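PDB 5NNO: aldehyde dehydrogenase from Trypanosoma brucei, which probably oxidises aldehydes to carboxylic acids with NAD(+) as the electron acceptor, and is held here with NAD and a benzoxaborole aldehyde. Local coordinates for residues F194-Y199 / L217-L222; A148-S153 / D174-V179. All blocks are in the same frame, centred on the assembly; numbering follows the deposited sequence.

Contact 1: F194-Y199 / L217-L222; sequences FDHILY and LTPVTL. With NAD (nicotinamide-adenine-dinucleotide), chain C.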
ATOM      1  N   PHE A 194     -15.070   1.264  -4.989  1.00 20.16           N
ATOM      2  CA  PHE A 194     -14.763   0.768  -3.644  1.00 19.86           C
ATOM      3  C   PHE A 194     -13.621   1.563  -3.067  1.00 19.67           C
ATOM      4  O   PHE A 194     -12.939   2.235  -3.797  1.00 19.68           O
ATOM      5  CB  PHE A 194     -14.361  -0.698  -3.703  1.00 19.54           C
ATOM      6  CG  PHE A 194     -15.476  -1.626  -4.081  1.00 19.77           C
ATOM      7  CD1 PHE A 194     -15.734  -1.926  -5.405  1.00 19.95           C
ATOM      8  CD2 PHE A 194     -16.252  -2.228  -3.103  1.00 19.87           C
ATOM      9  CE1 PHE A 194     -16.732  -2.827  -5.758  1.00 20.23           C
ATOM     10  CE2 PHE A 194     -17.263  -3.126  -3.442  1.00 20.14           C
ATOM     11  CZ  PHE A 194     -17.498  -3.429  -4.771  1.00 20.32           C
ATOM     12  N   ASP A 195     -13.413   1.487  -1.762  1.00 19.56           N
ATOM     13  CA  ASP A 195     -12.291   2.161  -1.073  1.00 19.43           C
ATOM     14  C   ASP A 195     -11.090   1.242  -0.731  1.00 19.04           C
ATOM     15  O   ASP A 195     -10.038   1.742  -0.326  1.00 18.98           O
ATOM     16  CB  ASP A 195     -12.808   2.849   0.185  1.00 19.70           C
ATOM     17  CG  ASP A 195     -13.929   3.786  -0.124  1.00 20.13           C
ATOM     18  OD1 ASP A 195     -13.623   4.876  -0.659  1.00 20.29           O
ATOM     19  OD2 ASP A 195     -15.109   3.396   0.082  1.00 20.36           O
ATOM     20  N   HIS A 196     -11.244  -0.076  -0.893  1.00 18.84           N
ATOM     21  CA  HIS A 196     -10.124  -1.011  -0.924  1.00 18.52           C
ATOM     22  C   HIS A 196     -10.576  -2.347  -1.569  1.00 18.41           C
ATOM     23  O   HIS A 196     -11.704  -2.827  -1.330  1.00 18.56           O
ATOM     24  CB  HIS A 196      -9.599  -1.293   0.505  1.00 18.45           C
ATOM     25  CG  HIS A 196      -8.190  -1.794   0.555  1.00 18.21           C
ATOM     26  ND1 HIS A 196      -7.115  -0.936   0.669  1.00 18.25           N
ATOM     27  CD2 HIS A 196      -7.665  -3.042   0.530  1.00 18.00           C
ATOM     28  CE1 HIS A 196      -5.993  -1.624   0.684  1.00 18.08           C
ATOM     29  NE2 HIS A 196      -6.299  -2.904   0.612  1.00 17.92           N
ATOM     30  N   ILE A 197      -9.712  -2.938  -2.389  1.00 18.22           N
ATOM     31  CA  ILE A 197      -9.974  -4.244  -2.958  1.00 18.15           C
ATOM     32  C   ILE A 197      -8.927  -5.184  -2.378  1.00 17.89           C
ATOM     33  O   ILE A 197      -7.740  -4.849  -2.339  1.00 17.78           O
ATOM     34  CB  ILE A 197      -9.892  -4.305  -4.503  1.00 18.23           C
ATOM     35  CG1 ILE A 197     -10.991  -3.472  -5.126  1.00 18.57           C
ATOM     36  CG2 ILE A 197     -10.018  -5.761  -4.998  1.00 18.19           C
ATOM     37  CD1 ILE A 197     -10.762  -3.180  -6.595  1.00 18.74           C
ATOM     38  N   LEU A 198      -9.377  -6.345  -1.912  1.00 17.87           N
ATOM     39  CA  LEU A 198      -8.465  -7.432  -1.594  1.00 17.69           C
ATOM     40  C   LEU A 198      -8.728  -8.579  -2.559  1.00 17.70           C
ATOM     41  O   LEU A 198      -9.858  -9.087  -2.670  1.00 17.88           O
ATOM     42  CB  LEU A 198      -8.594  -7.900  -0.140  1.00 17.71           C
ATOM     43  CG  LEU A 198      -7.436  -8.831   0.278  1.00 17.57           C
ATOM     44  CD1 LEU A 198      -7.234  -8.804   1.786  1.00 17.66           C
ATOM     45  CD2 LEU A 198      -7.563 -10.269  -0.221  1.00 17.55           C
ATOM     46  N   TYR A 199      -7.682  -8.973  -3.269  1.00 17.59           N
ATOM     47  CA  TYR A 199      -7.810  -9.995  -4.285  1.00 17.66           C
ATOM     48  C   TYR A 199      -6.829 -11.115  -4.002  1.00 17.54           C
ATOM     49  O   TYR A 199      -5.671 -10.857  -3.682  1.00 17.42           O
ATOM     50  CB  TYR A 199      -7.619  -9.403  -5.668  1.00 17.78           C
ATOM     51  CG  TYR A 199      -7.348 -10.401  -6.741  1.00 17.88           C
ATOM     52  CD1 TYR A 199      -8.364 -11.151  -7.301  1.00 18.12           C
ATOM     53  CD2 TYR A 199      -6.052 -10.621  -7.175  1.00 17.82           C
ATOM     54  CE1 TYR A 199      -8.111 -12.087  -8.278  1.00 18.28           C
ATOM     55  CE2 TYR A 199      -5.782 -11.554  -8.170  1.00 17.98           C
ATOM     56  CZ  TYR A 199      -6.823 -12.271  -8.728  1.00 18.21           C
ATOM     57  OH  TYR A 199      -6.536 -13.213  -9.709  1.00 18.43           O
ATOM     58  N   LEU A 217      -8.984   5.104  -8.500  1.00 20.28           N
ATOM     59  CA  LEU A 217      -7.850   5.176  -7.557  1.00 20.01           C
ATOM     60  C   LEU A 217      -7.997   4.325  -6.265  1.00 19.61           C
ATOM     61  O   LEU A 217      -7.693   4.777  -5.166  1.00 19.56           O
ATOM     62  CB  LEU A 217      -7.533   6.643  -7.232  1.00 20.32           C
ATOM     63  CG  LEU A 217      -7.023   7.460  -8.423  1.00 20.73           C
ATOM     64  CD1 LEU A 217      -7.156   8.973  -8.164  1.00 21.15           C
ATOM     65  CD2 LEU A 217      -5.587   7.093  -8.765  1.00 20.63           C
ATOM     66  N   THR A 218      -8.484   3.105  -6.411  1.00 19.40           N
ATOM     67  CA  THR A 218      -8.718   2.252  -5.256  1.00 19.10           C
ATOM     68  C   THR A 218      -7.445   1.489  -4.837  1.00 18.78           C
ATOM     69  O   THR A 218      -6.860   0.759  -5.654  1.00 18.69           O
ATOM     70  CB  THR A 218      -9.828   1.246  -5.551  1.00 19.09           C
ATOM     71  OG1 THR A 218     -11.037   1.952  -5.776  1.00 19.44           O
ATOM     72  CG2 THR A 218     -10.045   0.286  -4.412  1.00 18.84           C
ATOM     73  N   PRO A 219      -7.032   1.626  -3.554  1.00 18.68           N
ATOM     74  CA  PRO A 219      -5.877   0.831  -3.112  1.00 18.44           C
ATOM     75  C   PRO A 219      -6.217  -0.677  -3.109  1.00 18.20           C
ATOM     76  O   PRO A 219      -7.333  -1.065  -2.734  1.00 18.20           O
ATOM     77  CB  PRO A 219      -5.588   1.354  -1.691  1.00 18.50           C
ATOM     78  CG  PRO A 219      -6.884   1.950  -1.235  1.00 18.68           C
ATOM     79  CD  PRO A 219      -7.553   2.486  -2.475  1.00 18.85           C
ATOM     80  N   VAL A 220      -5.237  -1.464  -3.561  1.00 18.06           N
ATOM     81  CA  VAL A 220      -5.344  -2.898  -3.702  1.00 17.87           C
ATOM     82  C   VAL A 220      -4.393  -3.556  -2.731  1.00 17.72           C
ATOM     83  O   VAL A 220      -3.324  -3.005  -2.421  1.00 17.78           O
ATOM     84  CB  VAL A 220      -5.047  -3.409  -5.129  1.00 17.91           C
ATOM     85  CG1 VAL A 220      -6.114  -2.961  -6.102  1.00 18.12           C
ATOM     86  CG2 VAL A 220      -3.678  -3.000  -5.619  1.00 17.99           C
ATOM     87  N   THR A 221      -4.838  -4.706  -2.229  1.00 17.60           N
ATOM     88  CA  THR A 221      -4.020  -5.700  -1.599  1.00 17.49           C
ATOM     89  C   THR A 221      -4.185  -6.988  -2.456  1.00 17.41           C
ATOM     90  O   THR A 221      -5.289  -7.500  -2.619  1.00 17.42           O
ATOM     91  CB  THR A 221      -4.447  -5.930  -0.130  1.00 17.51           C
ATOM     92  OG1 THR A 221      -4.058  -4.794   0.655  1.00 17.65           O
ATOM     93  CG2 THR A 221      -3.783  -7.182   0.453  1.00 17.45           C
ATOM     94  N   LEU A 222      -3.072  -7.472  -3.010  1.00 17.39           N
ATOM     95  CA  LEU A 222      -3.058  -8.525  -4.019  1.00 17.39           C
ATOM     96  C   LEU A 222      -2.308  -9.730  -3.445  1.00 17.34           C
ATOM     97  O   LEU A 222      -1.118  -9.652  -3.153  1.00 17.37           O
ATOM     98  CB  LEU A 222      -2.392  -8.043  -5.324  1.00 17.53           C
ATOM     99  CG  LEU A 222      -2.850  -6.760  -6.071  1.00 17.67           C
ATOM    100  CD1 LEU A 222      -2.014  -6.638  -7.325  1.00 17.87           C
ATOM    101  CD2 LEU A 222      -4.317  -6.745  -6.444  1.00 17.73           C
TER
HETATM  102  PA  NAD C 601      -8.623 -17.702 -10.292  1.00 29.84           P
HETATM  103  O1A NAD C 601      -8.280 -17.688 -11.769  1.00 27.58           O
HETATM  104  O2A NAD C 601      -9.717 -18.588  -9.722  1.00 27.58           O
HETATM  105  O5B NAD C 601      -8.944 -16.170  -9.882  1.00 28.34           O
HETATM  106  C5B NAD C 601      -9.477 -15.787  -8.610  1.00 26.98           C
HETATM  107  C4B NAD C 601     -10.705 -14.884  -8.758  1.00 25.90           C
HETATM  108  O4B NAD C 601     -10.550 -14.049  -9.916  1.00 24.95           O
HETATM  109  C3B NAD C 601     -12.034 -15.636  -8.904  1.00 25.44           C
HETATM  110  O3B NAD C 601     -13.010 -15.141  -7.973  1.00 24.36           O
HETATM  111  C2B NAD C 601     -12.482 -15.381 -10.329  1.00 25.01           C
HETATM  112  O2B NAD C 601     -13.901 -15.219 -10.421  1.00 24.44           O
HETATM  113  C1B NAD C 601     -11.746 -14.092 -10.693  1.00 24.75           C
HETATM  114  N9A NAD C 601     -11.432 -13.944 -12.137  1.00 24.01           N
HETATM  115  C8A NAD C 601     -10.980 -14.870 -13.016  1.00 24.53           C
HETATM  116  N7A NAD C 601     -10.840 -14.323 -14.259  1.00 24.00           N
HETATM  117  C5A NAD C 601     -11.202 -13.025 -14.166  1.00 23.10           C
HETATM  118  C6A NAD C 601     -11.298 -11.863 -15.073  1.00 22.56           C
HETATM  119  N6A NAD C 601     -10.961 -11.998 -16.360  1.00 22.28           N
HETATM  120  N1A NAD C 601     -11.728 -10.680 -14.588  1.00 22.55           N
HETATM  121  C2A NAD C 601     -12.070 -10.530 -13.294  1.00 23.11           C
HETATM  122  N3A NAD C 601     -12.008 -11.544 -12.410  1.00 22.84           N
HETATM  123  C4A NAD C 601     -11.593 -12.787 -12.776  1.00 23.32           C
HETATM  124  O3  NAD C 601      -7.261 -18.066  -9.526  1.00 25.55           O
HETATM  125  PN  NAD C 601      -6.501 -19.433  -9.921  1.00 24.21           P
HETATM  126  O1N NAD C 601      -5.765 -19.244 -11.230  1.00 24.88           O
HETATM  127  O2N NAD C 601      -7.472 -20.580  -9.827  1.00 21.37           O
HETATM  128  O5D NAD C 601      -5.403 -19.478  -8.741  1.00 21.10           O
HETATM  129  C5D NAD C 601      -4.214 -18.768  -9.059  1.00 18.32           C
HETATM  130  C4D NAD C 601      -3.331 -18.406  -7.890  1.00 16.45           C
HETATM  131  O4D NAD C 601      -3.987 -18.024  -6.682  1.00 14.84           O
HETATM  132  C3D NAD C 601      -2.448 -19.567  -7.518  1.00 15.90           C
HETATM  133  O3D NAD C 601      -1.330 -19.560  -8.401  1.00 15.88           O
HETATM  134  C2D NAD C 601      -2.111 -19.270  -6.074  1.00 15.10           C
HETATM  135  O2D NAD C 601      -0.706 -19.096  -5.926  1.00 14.45           O
HETATM  136  C1D NAD C 601      -2.918 -18.004  -5.740  1.00 14.33           C
HETATM  137  N1N NAD C 601      -3.355 -18.018  -4.347  1.00 13.34           N
HETATM  138  C2N NAD C 601      -2.801 -17.169  -3.453  1.00 13.06           C
HETATM  139  C3N NAD C 601      -3.184 -17.201  -2.105  1.00 12.50           C
HETATM  140  C7N NAD C 601      -2.607 -16.279  -1.067  1.00 12.00           C
HETATM  141  O7N NAD C 601      -3.312 -15.947  -0.131  1.00 11.81           O
HETATM  142  N7N NAD C 601      -1.353 -15.840  -1.170  1.00 11.66           N
HETATM  143  C4N NAD C 601      -4.150 -18.119  -1.710  1.00 12.81           C
HETATM  144  C5N NAD C 601      -4.703 -18.972  -2.647  1.00 12.52           C
HETATM  145  C6N NAD C 601      -4.285 -18.906  -3.967  1.00 13.16           C
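Ile197 and Thr221 meet in a beta-alpha-beta crossover of the Rossmann-like NAD-binding domain: strands 196-200 and 220-223 run parallel, joined through helix 203-215. Three backbone hydrogen bonds tie them. The amide of Ile197 gives its proton to Pro219 O, whose residue, lacking an N-H, can still serve as acceptor; Thr221 N donates to Ile197 O, and Tyr199 N to Thr221 O at 2.9 Å. On the other side, Leu198 bonds through its backbone to Leu122 and Ile124 of strand 110-124, so both edges of the strand are used.

Two threonines add side-chain bonds. OG1 of Thr218 donates to Phe194 O over 2.8 Å, reaching the carbonyl from above its plane, while its methyl CG2 lies 3.9 Å from Ile197 CG1. His196 swings its ring over the neighbouring strand, with CG anti to the backbone N (chi1 -158°). There NE2 and Thr221 OG1 are 2.9 Å apart in a nearly straight hydrogen bond (167°), while Pro219 O sits over one face of the ring, 3.4 Å from ND1. Thr221 thus pairs a hydroxyl for the imidazole with a methyl, CG2, packed 4.0 Å from Leu198 CG. The phenol of Tyr199 bonds through OH to Ser202 O, and its ring edge faces the cofactor, CE1 being 3.5 Å from NAD O4B.

Contact 2: A148-S153 / D174-V179; sequences AVIKPS and DVVGIV. With NAD (nicotinamide-adenine-dinucleotide), chain C.
In the beta-alpha-beta unit of strand 147-151, helix 157-170 and strand 176-178, part of the Rossmann-like NAD-binding domain, the first strand ends at Lys151, which binds the cofactor. Its two parallel strands cross at -30°, and four backbone hydrogen bonds join 148-151 to 175-179: Ala148 N to Val175 O, Gly177 N to Ala148 O, Ile150 N to Gly177 O, and Val179 N to Ile150 O. Gly177 pairs with Val149 at a CA-CA separation of only 4.4 Å, where the absence of a side chain suits the close approach.

Branched aliphatic residues fill the two faces. Ile150 holds CG1 between the backbone N and the carbonyl carbon (chi1 76°), placing it 4.2 Å from Ile178 CG1, while its other branch, CG2, meets Val176 CG1; Leu163 and Leu167 of helix 157-170 also pack on Ile150. On the face bearing Val149, CG1 of that residue touches Val179 CG2 at 4.0 Å.

Lys151 lays its aliphatic chain beside Val179, with CD 3.4 Å from Val179 O, and bends at chi2 and chi3 before reaching the adenosine ribose. Two main-chain carbonyls hold NZ from the protein side: Pro152 O accepts from it at 2.7 Å, approached from above the carbonyl plane, and Gly181 O is a further acceptor. The ammonium group bonds both ribose hydroxyls, NZ lying 2.9 Å from NAD O2B and 3.2 Å from NAD O3B.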
ATOM      1  N   ALA A 148     -18.808  -4.126   3.409  1.00 20.79           N
ATOM      2  CA  ALA A 148     -18.089  -5.060   2.490  1.00 20.36           C
ATOM      3  C   ALA A 148     -18.939  -5.704   1.388  1.00 20.57           C
ATOM      4  O   ALA A 148     -20.146  -5.862   1.527  1.00 21.07           O
ATOM      5  CB  ALA A 148     -17.350  -6.130   3.293  1.00 20.14           C
ATOM      6  N   VAL A 149     -18.285  -6.018   0.272  1.00 20.25           N
ATOM      7  CA  VAL A 149     -18.864  -6.863  -0.787  1.00 20.44           C
ATOM      8  C   VAL A 149     -17.889  -8.001  -1.001  1.00 20.05           C
ATOM      9  O   VAL A 149     -16.659  -7.800  -0.989  1.00 19.61           O
ATOM     10  CB  VAL A 149     -19.108  -6.098  -2.103  1.00 20.58           C
ATOM     11  CG1 VAL A 149     -19.741  -6.999  -3.155  1.00 20.88           C
ATOM     12  CG2 VAL A 149     -20.021  -4.892  -1.864  1.00 21.00           C
ATOM     13  N   ILE A 150     -18.438  -9.211  -1.145  1.00 20.26           N
ATOM     14  CA  ILE A 150     -17.627 -10.417  -1.325  1.00 19.99           C
ATOM     15  C   ILE A 150     -17.986 -11.095  -2.635  1.00 20.19           C
ATOM     16  O   ILE A 150     -19.155 -11.157  -3.009  1.00 20.69           O
ATOM     17  CB  ILE A 150     -17.734 -11.392  -0.142  1.00 20.07           C
ATOM     18  CG1 ILE A 150     -19.068 -12.171  -0.147  1.00 20.65           C
ATOM     19  CG2 ILE A 150     -17.492 -10.628   1.157  1.00 20.00           C
ATOM     20  CD1 ILE A 150     -19.290 -13.070   1.049  1.00 20.85           C
ATOM     21  N   LYS A 151     -16.960 -11.604  -3.322  1.00 19.87           N
ATOM     22  CA  LYS A 151     -17.138 -12.285  -4.587  1.00 20.08           C
ATOM     23  C   LYS A 151     -16.508 -13.677  -4.462  1.00 19.94           C
ATOM     24  O   LYS A 151     -15.301 -13.820  -4.616  1.00 19.55           O
ATOM     25  CB  LYS A 151     -16.509 -11.456  -5.714  1.00 19.94           C
ATOM     26  CG  LYS A 151     -17.221 -11.562  -7.062  1.00 20.41           C
ATOM     27  CD  LYS A 151     -17.278 -12.973  -7.617  1.00 20.63           C
ATOM     28  CE  LYS A 151     -15.917 -13.518  -7.969  1.00 20.24           C
ATOM     29  NZ  LYS A 151     -16.100 -14.879  -8.530  1.00 20.54           N
ATOM     30  N   PRO A 152     -17.318 -14.703  -4.134  1.00 20.31           N
ATOM     31  CA  PRO A 152     -16.773 -16.078  -4.061  1.00 20.26           C
ATOM     32  C   PRO A 152     -16.326 -16.647  -5.389  1.00 20.31           C
ATOM     33  O   PRO A 152     -16.933 -16.395  -6.431  1.00 20.65           O
ATOM     34  CB  PRO A 152     -17.935 -16.908  -3.488  1.00 20.78           C
ATOM     35  CG  PRO A 152     -18.812 -15.901  -2.787  1.00 20.96           C
ATOM     36  CD  PRO A 152     -18.694 -14.637  -3.604  1.00 20.81           C
ATOM     37  N   SER A 153     -15.234 -17.396  -5.361  1.00 20.02           N
ATOM     38  CA  SER A 153     -14.827 -18.143  -6.541  1.00 20.16           C
ATOM     39  C   SER A 153     -15.960 -19.032  -7.039  1.00 20.78           C
ATOM     40  O   SER A 153     -16.647 -19.643  -6.247  1.00 21.02           O
ATOM     41  CB  SER A 153     -13.617 -19.003  -6.248  1.00 19.87           C
ATOM     42  OG  SER A 153     -13.176 -19.635  -7.447  1.00 20.04           O
ATOM     43  N   ASP A 174     -26.775  -5.275   3.356  1.00 24.60           N
ATOM     44  CA  ASP A 174     -26.353  -3.884   3.356  1.00 24.41           C
ATOM     45  C   ASP A 174     -25.062  -3.688   4.129  1.00 23.79           C
ATOM     46  O   ASP A 174     -24.292  -2.777   3.806  1.00 23.40           O
ATOM     47  CB  ASP A 174     -27.459  -2.970   3.910  1.00 25.17           C
ATOM     48  CG  ASP A 174     -28.615  -2.774   2.914  1.00 25.80           C
ATOM     49  OD1 ASP A 174     -29.248  -3.765   2.496  1.00 26.12           O
ATOM     50  OD2 ASP A 174     -28.866  -1.613   2.500  1.00 26.01           O
ATOM     51  N   VAL A 175     -24.802  -4.530   5.134  1.00 23.75           N
ATOM     52  CA  VAL A 175     -23.465  -4.550   5.764  1.00 23.16           C
ATOM     53  C   VAL A 175     -22.427  -5.378   4.952  1.00 22.48           C
ATOM     54  O   VAL A 175     -21.318  -4.894   4.753  1.00 21.96           O
ATOM     55  CB  VAL A 175     -23.533  -4.964   7.258  1.00 23.47           C
ATOM     56  CG1 VAL A 175     -22.149  -5.250   7.838  1.00 22.92           C
ATOM     57  CG2 VAL A 175     -24.204  -3.872   8.069  1.00 24.05           C
ATOM     58  N   VAL A 176     -22.785  -6.598   4.515  1.00 22.56           N
ATOM     59  CA  VAL A 176     -21.915  -7.508   3.709  1.00 22.03           C
ATOM     60  C   VAL A 176     -22.685  -7.996   2.479  1.00 22.27           C
ATOM     61  O   VAL A 176     -23.564  -8.850   2.595  1.00 22.74           O
ATOM     62  CB  VAL A 176     -21.440  -8.748   4.521  1.00 21.92           C
ATOM     63  CG1 VAL A 176     -20.722  -9.768   3.639  1.00 21.51           C
ATOM     64  CG2 VAL A 176     -20.505  -8.322   5.638  1.00 21.68           C
ATOM     65  N   GLY A 177     -22.370  -7.436   1.311  1.00 22.04           N
ATOM     66  CA  GLY A 177     -23.071  -7.783   0.052  1.00 22.34           C
ATOM     67  C   GLY A 177     -22.470  -9.020  -0.615  1.00 22.05           C
ATOM     68  O   GLY A 177     -21.295  -9.308  -0.401  1.00 21.49           O
ATOM     69  N   ILE A 178     -23.264  -9.740  -1.415  1.00 22.49           N
ATOM     70  CA  ILE A 178     -22.767 -10.922  -2.150  1.00 22.32           C
ATOM     71  C   ILE A 178     -22.986 -10.823  -3.650  1.00 22.52           C
ATOM     72  O   ILE A 178     -24.080 -10.538  -4.090  1.00 23.13           O
ATOM     73  CB  ILE A 178     -23.393 -12.260  -1.662  1.00 22.72           C
ATOM     74  CG1 ILE A 178     -23.296 -12.383  -0.135  1.00 22.66           C
ATOM     75  CG2 ILE A 178     -22.686 -13.444  -2.339  1.00 22.48           C
ATOM     76  CD1 ILE A 178     -24.010 -13.588   0.427  1.00 23.17           C
ATOM     77  N   VAL A 179     -21.925 -11.096  -4.419  1.00 22.07           N
ATOM     78  CA  VAL A 179     -21.954 -11.150  -5.887  1.00 22.28           C
ATOM     79  C   VAL A 179     -21.401 -12.503  -6.319  1.00 22.17           C
ATOM     80  O   VAL A 179     -20.261 -12.796  -6.014  1.00 21.60           O
ATOM     81  CB  VAL A 179     -21.075 -10.018  -6.499  1.00 21.89           C
ATOM     82  CG1 VAL A 179     -20.864 -10.207  -7.994  1.00 22.08           C
ATOM     83  CG2 VAL A 179     -21.712  -8.650  -6.227  1.00 22.12           C
TER
HETATM   84  PA  NAD C 601      -8.623 -17.702 -10.292  1.00 29.84           P
HETATM   85  O1A NAD C 601      -8.280 -17.688 -11.769  1.00 27.58           O
HETATM   86  O2A NAD C 601      -9.717 -18.588  -9.722  1.00 27.58           O
HETATM   87  O5B NAD C 601      -8.944 -16.170  -9.882  1.00 28.34           O
HETATM   88  C5B NAD C 601      -9.477 -15.787  -8.610  1.00 26.98           C
HETATM   89  C4B NAD C 601     -10.705 -14.884  -8.758  1.00 25.90           C
HETATM   90  O4B NAD C 601     -10.550 -14.049  -9.916  1.00 24.95           O
HETATM   91  C3B NAD C 601     -12.034 -15.636  -8.904  1.00 25.44           C
HETATM   92  O3B NAD C 601     -13.010 -15.141  -7.973  1.00 24.36           O
HETATM   93  C2B NAD C 601     -12.482 -15.381 -10.329  1.00 25.01           C
HETATM   94  O2B NAD C 601     -13.901 -15.219 -10.421  1.00 24.44           O
HETATM   95  C1B NAD C 601     -11.746 -14.092 -10.693  1.00 24.75           C
HETATM   96  N9A NAD C 601     -11.432 -13.944 -12.137  1.00 24.01           N
HETATM   97  C8A NAD C 601     -10.980 -14.870 -13.016  1.00 24.53           C
HETATM   98  N7A NAD C 601     -10.840 -14.323 -14.259  1.00 24.00           N
HETATM   99  C5A NAD C 601     -11.202 -13.025 -14.166  1.00 23.10           C
HETATM  100  C6A NAD C 601     -11.298 -11.863 -15.073  1.00 22.56           C
HETATM  101  N6A NAD C 601     -10.961 -11.998 -16.360  1.00 22.28           N
HETATM  102  N1A NAD C 601     -11.728 -10.680 -14.588  1.00 22.55           N
HETATM  103  C2A NAD C 601     -12.070 -10.530 -13.294  1.00 23.11           C
HETATM  104  N3A NAD C 601     -12.008 -11.544 -12.410  1.00 22.84           N
HETATM  105  C4A NAD C 601     -11.593 -12.787 -12.776  1.00 23.32           C
HETATM  106  O3  NAD C 601      -7.261 -18.066  -9.526  1.00 25.55           O
HETATM  107  PN  NAD C 601      -6.501 -19.433  -9.921  1.00 24.21           P
HETATM  108  O1N NAD C 601      -5.765 -19.244 -11.230  1.00 24.88           O
HETATM  109  O2N NAD C 601      -7.472 -20.580  -9.827  1.00 21.37           O
HETATM  110  O5D NAD C 601      -5.403 -19.478  -8.741  1.00 21.10           O
HETATM  111  C5D NAD C 601      -4.214 -18.768  -9.059  1.00 18.32           C
HETATM  112  C4D NAD C 601      -3.331 -18.406  -7.890  1.00 16.45           C
HETATM  113  O4D NAD C 601      -3.987 -18.024  -6.682  1.00 14.84           O
HETATM  114  C3D NAD C 601      -2.448 -19.567  -7.518  1.00 15.90           C
HETATM  115  O3D NAD C 601      -1.330 -19.560  -8.401  1.00 15.88           O
HETATM  116  C2D NAD C 601      -2.111 -19.270  -6.074  1.00 15.10           C
HETATM  117  O2D NAD C 601      -0.706 -19.096  -5.926  1.00 14.45           O
HETATM  118  C1D NAD C 601      -2.918 -18.004  -5.740  1.00 14.33           C
HETATM  119  N1N NAD C 601      -3.355 -18.018  -4.347  1.00 13.34           N
HETATM  120  C2N NAD C 601      -2.801 -17.169  -3.453  1.00 13.06           C
HETATM  121  C3N NAD C 601      -3.184 -17.201  -2.105  1.00 12.50           C
HETATM  122  C7N NAD C 601      -2.607 -16.279  -1.067  1.00 12.00           C
HETATM  123  O7N NAD C 601      -3.312 -15.947  -0.131  1.00 11.81           O
HETATM  124  N7N NAD C 601      -1.353 -15.840  -1.170  1.00 11.66           N
HETATM  125  C4N NAD C 601      -4.150 -18.119  -1.710  1.00 12.81           C
HETATM  126  C5N NAD C 601      -4.703 -18.972  -2.647  1.00 12.52           C
HETATM  127  C6N NAD C 601      -4.285 -18.906  -3.967  1.00 13.16           C

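How the contacts relate
Along the chain the unit of contact 2 is complete before that of contact 1 begins, and the two centres lie about 14 Å apart in one mixed sheet. Strand 110-124 sits between them, pairing in parallel with 147-151 on one side and 196-200 on the other; the parallel strand order is thus 176-178, 147-151, 110-124, 196-200, 220-223. The contacts also touch directly, Phe194 CE2 lying 3.6 Å from Val149 CG2 across the central strand. Both reach NAD at the adenosine ribose, contact 2 by hydrogen bonds from a lysine and contact 1 by a tyrosine ring edge, so successive crossovers together shape the cofactor site.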